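Type II restriction enzyme MspI (Moraxella sp., PDB 1SA3) recognises the double-stranded DNA sequence 5'-CCGG-3' and cleaves it after the first cytosine, giving fragments with terminal 5'-phosphates. Local coordinates at residues E[64-67]-E[68-72]; E[134-137]-E[138-142]; E[208-212]-E[213-217]. All blocks are in the same frame, centred on the assembly; numbering follows the deposited sequence.

Contact 1 of 3, residues E[64-67]-E[68-72]; sequences SKLL and KALNL
The carbonyl oxygen of Leu67 gathers the last turn of helix 57-69: Leu72 N donates to Leu67 O over 3.0 Å in an almost straight bond (174° at the hydrogen), and Leu70 N adds a weak, bent one to the same oxygen. Leu70 N is shared, since it also makes a weak bond to Leu66 O, so its single N-H is divided between two carbonyls as the helix ends. Just before this the bonding is regular: Lys68 N reaches Ser64 O at 2.8 Å and Ala69 N reaches Lys65 O at 3.1 Å. Asn71 then swings to positive phi (55°), while its own N still reaches back to Lys68 O at 3.0 Å.

The leucines close the turn with apolar contacts. Leu66 and Leu70 lie side by side and point the same way, Leu66 CD2 meeting Leu70 CD1 at 3.7 Å. Leu66 turns CG anti to its backbone N (chi1 -164°), and its CD2 branch comes round to this neighbour although the CB is directed away from the following residues. Across the reversal Leu67 CD2 meets Leu72 CB more loosely, at 4.3 Å. These side chains continue into the sheet: Leu66 touches Ile102, Leu203 and Ile205, and Leu67 and Leu70 both touch Phe104. On the polar flank Lys65 stretches out to a salt bridge with Asp61, Ser64 OG bonds to Asn52, and the extended Lys68 leads off along the exposed side.

Positive phi at Asn71, the bond from Leu72 N to Leu67 O and the one from Asn71 N to Lys68 O together make a Schellman motif, with Leu67 and Leu72 as its apolar pair; together with Leu66 and Leu70 they lay the end of this helix on the mixed beta sheet of the PDDEXK fold.

Contact 2 of 3, residues E[134-137]-E[138-142]; sequences ETIC and TGVGI
Cys137 and Ile142 form the close-packed part of the C-terminal end of helix 133-140, with Cys137 SG lying 3.8 Å from Ile142 CB and also meeting its CG2 branch. The sulfur sits anti to the carbonyl carbon of Cys137 (chi1 -71°), where the returning chain brings Ile142 back to it. Ile136 and Val140 run side by side on another flank, their CG2 methyls 3.9 Å apart, and Ile136 goes on to Phe182, Trp185 and Phe260. In the backbone Cys137 O takes two N-H groups, Gly141 N and Ile142 N, both at 2.8 Å; Gly141, at positive phi (100°), turns the chain out of the helix.

The Thr138 side is looser and wetter. Here the side chains of Glu134 and Thr138 are joined through a water that donates to Glu134 OE1 at 2.7 Å and to Thr138 OG1 at 2.6 Å. Glu134 also holds Lys148 and Arg152 of helix 146-157 by salt bridges, one through each carboxylate oxygen. With two cationic partners and a water hydrogen directed at it, this carboxylate is probably ionised, and the water extends its reach to the threonine hydroxyl, which accepts the second water hydrogen.

Contact 3 of 3, residues E[208-212]-E[213-217]; sequences QVIDR and EYVDV
The carboxamide of Gln208 passes obliquely across Val215, its OE1 3.3 Å from Val215 CG1, while the ring of Tyr214, directed to the other side of the sheet, carries Asp216 N over one face, 3.7 Å above the plane and toward the rim. Tyr34, Phe207 and Ile62 also touch this tyrosine. The backbone between these groups is a classic beta bulge in the hairpin of strands 203-210 and 213-221: Val215 and Asp216 both stand opposite Gln208. Val215 N donates to Gln208 O at 2.8 Å, nearly along the C=O axis, and Asp216 N adds a weak bond to that oxygen, so one carbonyl serves two successive residues. Gln208 N returns a bond to Asp216 O, also at 2.8 Å.

The bulge turns Val215 to the side of Gln208 and Ile210, where its methyls divide the work. CG1 is anti to the backbone N (chi1 179°) and lies against the amide oxygen, whereas Val215 CG2 meets Ile210 CG1 at 3.9 Å. Polar ends look elsewhere: Glu213 pairs with Arg2, and Arg212 bonds to Leu18 O. Val209 ties the hairpin to its neighbouring strand by backbone bonding with Ser121.

A type I' turn from Ile210 to Glu213, with Asp211 and Arg212 both at positive phi, closes the end. Its two bonds differ in approach. Ile210 N meets Glu213 O in the carbonyl plane, but Glu213 N reaches Ile210 O at 3.0 Å from above that carbonyl's plane, 60° out of it.

How the contacts relate
Contacts 1 and 3 are bound to each other, although their centres lie 21 Å apart: Lys65 NZ sits 2.9 Å from Asp216 OD1 in a salt bridge and 2.9 Å from Val217 O, tying helix 57-69 to the edge strand at the bulge and one residue beyond it. Contact 2 stands apart, its nearest atoms about 23 Å from those of contact 1 and about 26 Å from those of contact 3, on the opposite side of the chain's centre from contact 3. The sodium held by Glu35, Asp84 and Asp99 is about 14 Å from the Leu66 side chain. By nearest atoms, DNA comes within about 5 Å of contact 3, 8 Å of contact 2 and 16 Å of contact 1.

Contact 1 of 3, residues E[64-67]-E[68-72]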
# COMPACT_ATOMS: atom_id res chain seq x y z
N SER E 64 -12.52 4.26 12.18
CA SER E 64 -11.85 3.88 13.43
C SER E 64 -10.52 3.18 13.16
O SER E 64 -9.54 3.41 13.86
CB SER E 64 -12.74 2.95 14.28
OG SER E 64 -13.81 3.66 14.87
N LYS E 65 -10.48 2.32 12.15
CA LYS E 65 -9.24 1.63 11.82
C LYS E 65 -8.19 2.65 11.36
O LYS E 65 -7.01 2.50 11.64
CB LYS E 65 -9.47 0.59 10.71
CG LYS E 65 -10.10 -0.71 11.19
CD LYS E 65 -10.46 -1.62 10.03
CE LYS E 65 -11.05 -2.93 10.53
NZ LYS E 65 -11.56 -3.80 9.43
N LEU E 66 -8.63 3.68 10.64
CA LEU E 66 -7.68 4.68 10.17
C LEU E 66 -7.13 5.49 11.34
O LEU E 66 -5.91 5.70 11.44
CB LEU E 66 -8.34 5.60 9.13
CG LEU E 66 -7.36 6.43 8.28
CD1 LEU E 66 -7.94 6.64 6.87
CD2 LEU E 66 -7.07 7.76 8.95
N LEU E 67 -8.00 5.94 12.24
CA LEU E 67 -7.55 6.71 13.39
C LEU E 67 -6.68 5.85 14.31
O LEU E 67 -5.72 6.33 14.92
CB LEU E 67 -8.74 7.27 14.18
CG LEU E 67 -9.64 8.29 13.46
CD1 LEU E 67 -10.78 8.70 14.38
CD2 LEU E 67 -8.83 9.51 13.04
N LYS E 68 -7.01 4.57 14.41
CA LYS E 68 -6.25 3.67 15.26
C LYS E 68 -4.82 3.48 14.75
O LYS E 68 -3.87 3.47 15.53
CB LYS E 68 -6.97 2.32 15.36
CG LYS E 68 -6.27 1.27 16.20
CD LYS E 68 -7.07 -0.02 16.18
CE LYS E 68 -6.32 -1.18 16.81
NZ LYS E 68 -7.15 -2.42 16.77
N ALA E 69 -4.67 3.35 13.44
CA ALA E 69 -3.34 3.18 12.85
C ALA E 69 -2.49 4.42 13.10
O ALA E 69 -1.27 4.35 13.04
CB ALA E 69 -3.46 2.92 11.35
N LEU E 70 -3.15 5.54 13.37
CA LEU E 70 -2.46 6.81 13.62
C LEU E 70 -2.41 7.16 15.10
O LEU E 70 -1.84 8.18 15.47
CB LEU E 70 -3.17 7.95 12.88
CG LEU E 70 -3.16 7.94 11.35
CD1 LEU E 70 -4.12 9.02 10.83
CD2 LEU E 70 -1.75 8.21 10.85
N ASN E 71 -3.00 6.31 15.93
CA ASN E 71 -3.04 6.56 17.37
C ASN E 71 -3.63 7.94 17.65
O ASN E 71 -3.10 8.70 18.46
CB ASN E 71 -1.63 6.48 17.97
CG ASN E 71 -1.04 5.09 17.86
OD1 ASN E 71 -1.64 4.11 18.32
ND2 ASN E 71 0.14 4.98 17.26
N LEU E 72 -4.73 8.26 16.97
CA LEU E 72 -5.40 9.55 17.13
C LEU E 72 -6.80 9.33 17.69
O LEU E 72 -7.51 8.42 17.28
CB LEU E 72 -5.56 10.27 15.79
CG LEU E 72 -4.37 10.96 15.12
CD1 LEU E 72 -4.56 10.87 13.62
CD2 LEU E 72 -4.30 12.43 15.56

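Contact 2 of 3, residues E[134-137]-E[138-142]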
# COMPACT_ATOMS: atom_id res chain seq x y z
N GLU E 134 18.86 -2.26 -9.96
CA GLU E 134 19.73 -1.15 -9.58
C GLU E 134 18.98 -0.08 -8.77
O GLU E 134 19.54 0.54 -7.87
CB GLU E 134 20.35 -0.51 -10.83
CG GLU E 134 21.29 -1.43 -11.62
CD GLU E 134 22.57 -1.76 -10.87
OE1 GLU E 134 22.88 -1.09 -9.87
OE2 GLU E 134 23.27 -2.71 -11.29
N THR E 135 17.72 0.13 -9.11
CA THR E 135 16.90 1.11 -8.42
C THR E 135 16.68 0.68 -6.97
O THR E 135 16.78 1.48 -6.04
CB THR E 135 15.55 1.27 -9.13
OG1 THR E 135 15.79 1.60 -10.50
CG2 THR E 135 14.72 2.38 -8.49
N ILE E 136 16.39 -0.61 -6.79
CA ILE E 136 16.17 -1.16 -5.45
C ILE E 136 17.44 -1.04 -4.61
O ILE E 136 17.42 -0.54 -3.48
CB ILE E 136 15.80 -2.65 -5.53
CG1 ILE E 136 14.54 -2.83 -6.38
CG2 ILE E 136 15.62 -3.21 -4.13
CD1 ILE E 136 14.23 -4.27 -6.73
N CYS E 137 18.55 -1.53 -5.16
CA CYS E 137 19.81 -1.50 -4.44
C CYS E 137 20.19 -0.07 -4.05
O CYS E 137 20.67 0.17 -2.94
CB CYS E 137 20.91 -2.15 -5.30
SG CYS E 137 20.72 -3.95 -5.42
N THR E 138 19.94 0.88 -4.95
CA THR E 138 20.25 2.28 -4.68
C THR E 138 19.38 2.81 -3.54
O THR E 138 19.87 3.48 -2.63
CB THR E 138 20.06 3.12 -5.95
OG1 THR E 138 21.06 2.75 -6.90
CG2 THR E 138 20.18 4.60 -5.64
N GLY E 139 18.09 2.49 -3.57
CA GLY E 139 17.20 2.94 -2.51
C GLY E 139 17.44 2.27 -1.16
O GLY E 139 17.35 2.92 -0.13
N VAL E 140 17.78 0.98 -1.18
CA VAL E 140 17.99 0.21 0.05
C VAL E 140 19.41 0.33 0.64
O VAL E 140 19.61 0.13 1.84
CB VAL E 140 17.65 -1.28 -0.18
CG1 VAL E 140 17.80 -2.08 1.12
CG2 VAL E 140 16.21 -1.41 -0.70
N GLY E 141 20.38 0.66 -0.20
CA GLY E 141 21.75 0.80 0.27
C GLY E 141 22.63 -0.40 -0.01
O GLY E 141 23.61 -0.65 0.70
N ILE E 142 22.29 -1.15 -1.05
CA ILE E 142 23.05 -2.35 -1.44
C ILE E 142 24.01 -1.99 -2.57
O ILE E 142 23.61 -1.47 -3.61
CB ILE E 142 22.09 -3.47 -1.90
CG1 ILE E 142 21.11 -3.80 -0.77
CG2 ILE E 142 22.88 -4.72 -2.28
CD1 ILE E 142 19.90 -4.63 -1.20
O HOH W 1 22.41 0.69 -7.83

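Contact 3 of 3, residues E[208-212]-E[213-217]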
# COMPACT_ATOMS: atom_id res chain seq x y z
N GLN E 208 -10.59 -5.20 0.76
CA GLN E 208 -10.77 -6.54 0.23
C GLN E 208 -12.11 -6.49 -0.49
O GLN E 208 -13.16 -6.26 0.12
CB GLN E 208 -10.81 -7.57 1.36
CG GLN E 208 -10.96 -8.99 0.84
CD GLN E 208 -10.86 -10.01 1.96
OE1 GLN E 208 -11.47 -9.84 3.02
NE2 GLN E 208 -10.09 -11.07 1.72
N VAL E 209 -12.06 -6.68 -1.81
CA VAL E 209 -13.25 -6.62 -2.64
C VAL E 209 -13.36 -7.89 -3.46
O VAL E 209 -12.45 -8.21 -4.24
CB VAL E 209 -13.18 -5.41 -3.58
CG1 VAL E 209 -14.42 -5.35 -4.44
CG2 VAL E 209 -13.02 -4.13 -2.76
N ILE E 210 -14.45 -8.62 -3.28
CA ILE E 210 -14.67 -9.86 -3.99
C ILE E 210 -15.97 -9.81 -4.78
O ILE E 210 -17.01 -9.39 -4.26
CB ILE E 210 -14.68 -11.06 -3.02
CG1 ILE E 210 -13.36 -11.11 -2.25
CG2 ILE E 210 -14.85 -12.36 -3.80
CD1 ILE E 210 -13.29 -12.17 -1.18
N ASP E 211 -15.91 -10.23 -6.04
CA ASP E 211 -17.06 -10.21 -6.93
C ASP E 211 -17.66 -8.82 -6.96
O ASP E 211 -18.89 -8.65 -6.91
CB ASP E 211 -18.11 -11.24 -6.50
CG ASP E 211 -17.59 -12.67 -6.59
OD1 ASP E 211 -16.80 -12.95 -7.51
OD2 ASP E 211 -17.99 -13.50 -5.76
N ARG E 212 -16.78 -7.82 -7.03
CA ARG E 212 -17.14 -6.41 -7.10
C ARG E 212 -17.65 -5.78 -5.81
O ARG E 212 -17.86 -4.57 -5.77
CB ARG E 212 -18.19 -6.17 -8.18
CG ARG E 212 -17.76 -6.53 -9.60
CD ARG E 212 -18.81 -6.02 -10.57
NE ARG E 212 -18.42 -6.24 -11.96
CZ ARG E 212 -19.05 -5.71 -13.01
NH1 ARG E 212 -20.10 -4.92 -12.83
NH2 ARG E 212 -18.63 -5.98 -14.23
N GLU E 213 -17.84 -6.57 -4.76
CA GLU E 213 -18.38 -6.03 -3.51
C GLU E 213 -17.42 -5.93 -2.34
O GLU E 213 -16.51 -6.74 -2.20
CB GLU E 213 -19.60 -6.84 -3.08
CG GLU E 213 -20.69 -6.98 -4.15
CD GLU E 213 -21.28 -5.64 -4.56
OE1 GLU E 213 -21.65 -4.85 -3.68
OE2 GLU E 213 -21.38 -5.39 -5.78
N TYR E 214 -17.66 -4.94 -1.48
CA TYR E 214 -16.86 -4.72 -0.28
C TYR E 214 -16.91 -5.91 0.66
O TYR E 214 -17.98 -6.48 0.90
CB TYR E 214 -17.38 -3.49 0.47
CG TYR E 214 -16.67 -3.20 1.77
CD1 TYR E 214 -15.51 -2.41 1.79
CD2 TYR E 214 -17.15 -3.69 2.98
CE1 TYR E 214 -14.86 -2.12 2.98
CE2 TYR E 214 -16.50 -3.40 4.19
CZ TYR E 214 -15.35 -2.61 4.17
OH TYR E 214 -14.70 -2.29 5.35
N VAL E 215 -15.76 -6.31 1.20
CA VAL E 215 -15.73 -7.40 2.15
C VAL E 215 -15.21 -6.87 3.48
O VAL E 215 -15.85 -7.05 4.51
CB VAL E 215 -14.83 -8.54 1.67
CG1 VAL E 215 -14.80 -9.65 2.72
CG2 VAL E 215 -15.36 -9.08 0.35
N ASP E 216 -14.06 -6.19 3.45
CA ASP E 216 -13.47 -5.64 4.67
C ASP E 216 -12.35 -4.68 4.25
O ASP E 216 -12.10 -4.48 3.06
CB ASP E 216 -12.88 -6.77 5.52
CG ASP E 216 -12.73 -6.40 6.99
OD1 ASP E 216 -12.98 -5.23 7.34
OD2 ASP E 216 -12.36 -7.29 7.79
N VAL E 217 -11.69 -4.09 5.24
CA VAL E 217 -10.57 -3.21 4.94
C VAL E 217 -9.52 -3.41 6.02
O VAL E 217 -9.83 -3.75 7.16
CB VAL E 217 -11.00 -1.72 4.94
CG1 VAL E 217 -11.35 -1.27 6.35
CG2 VAL E 217 -9.84 -0.86 4.36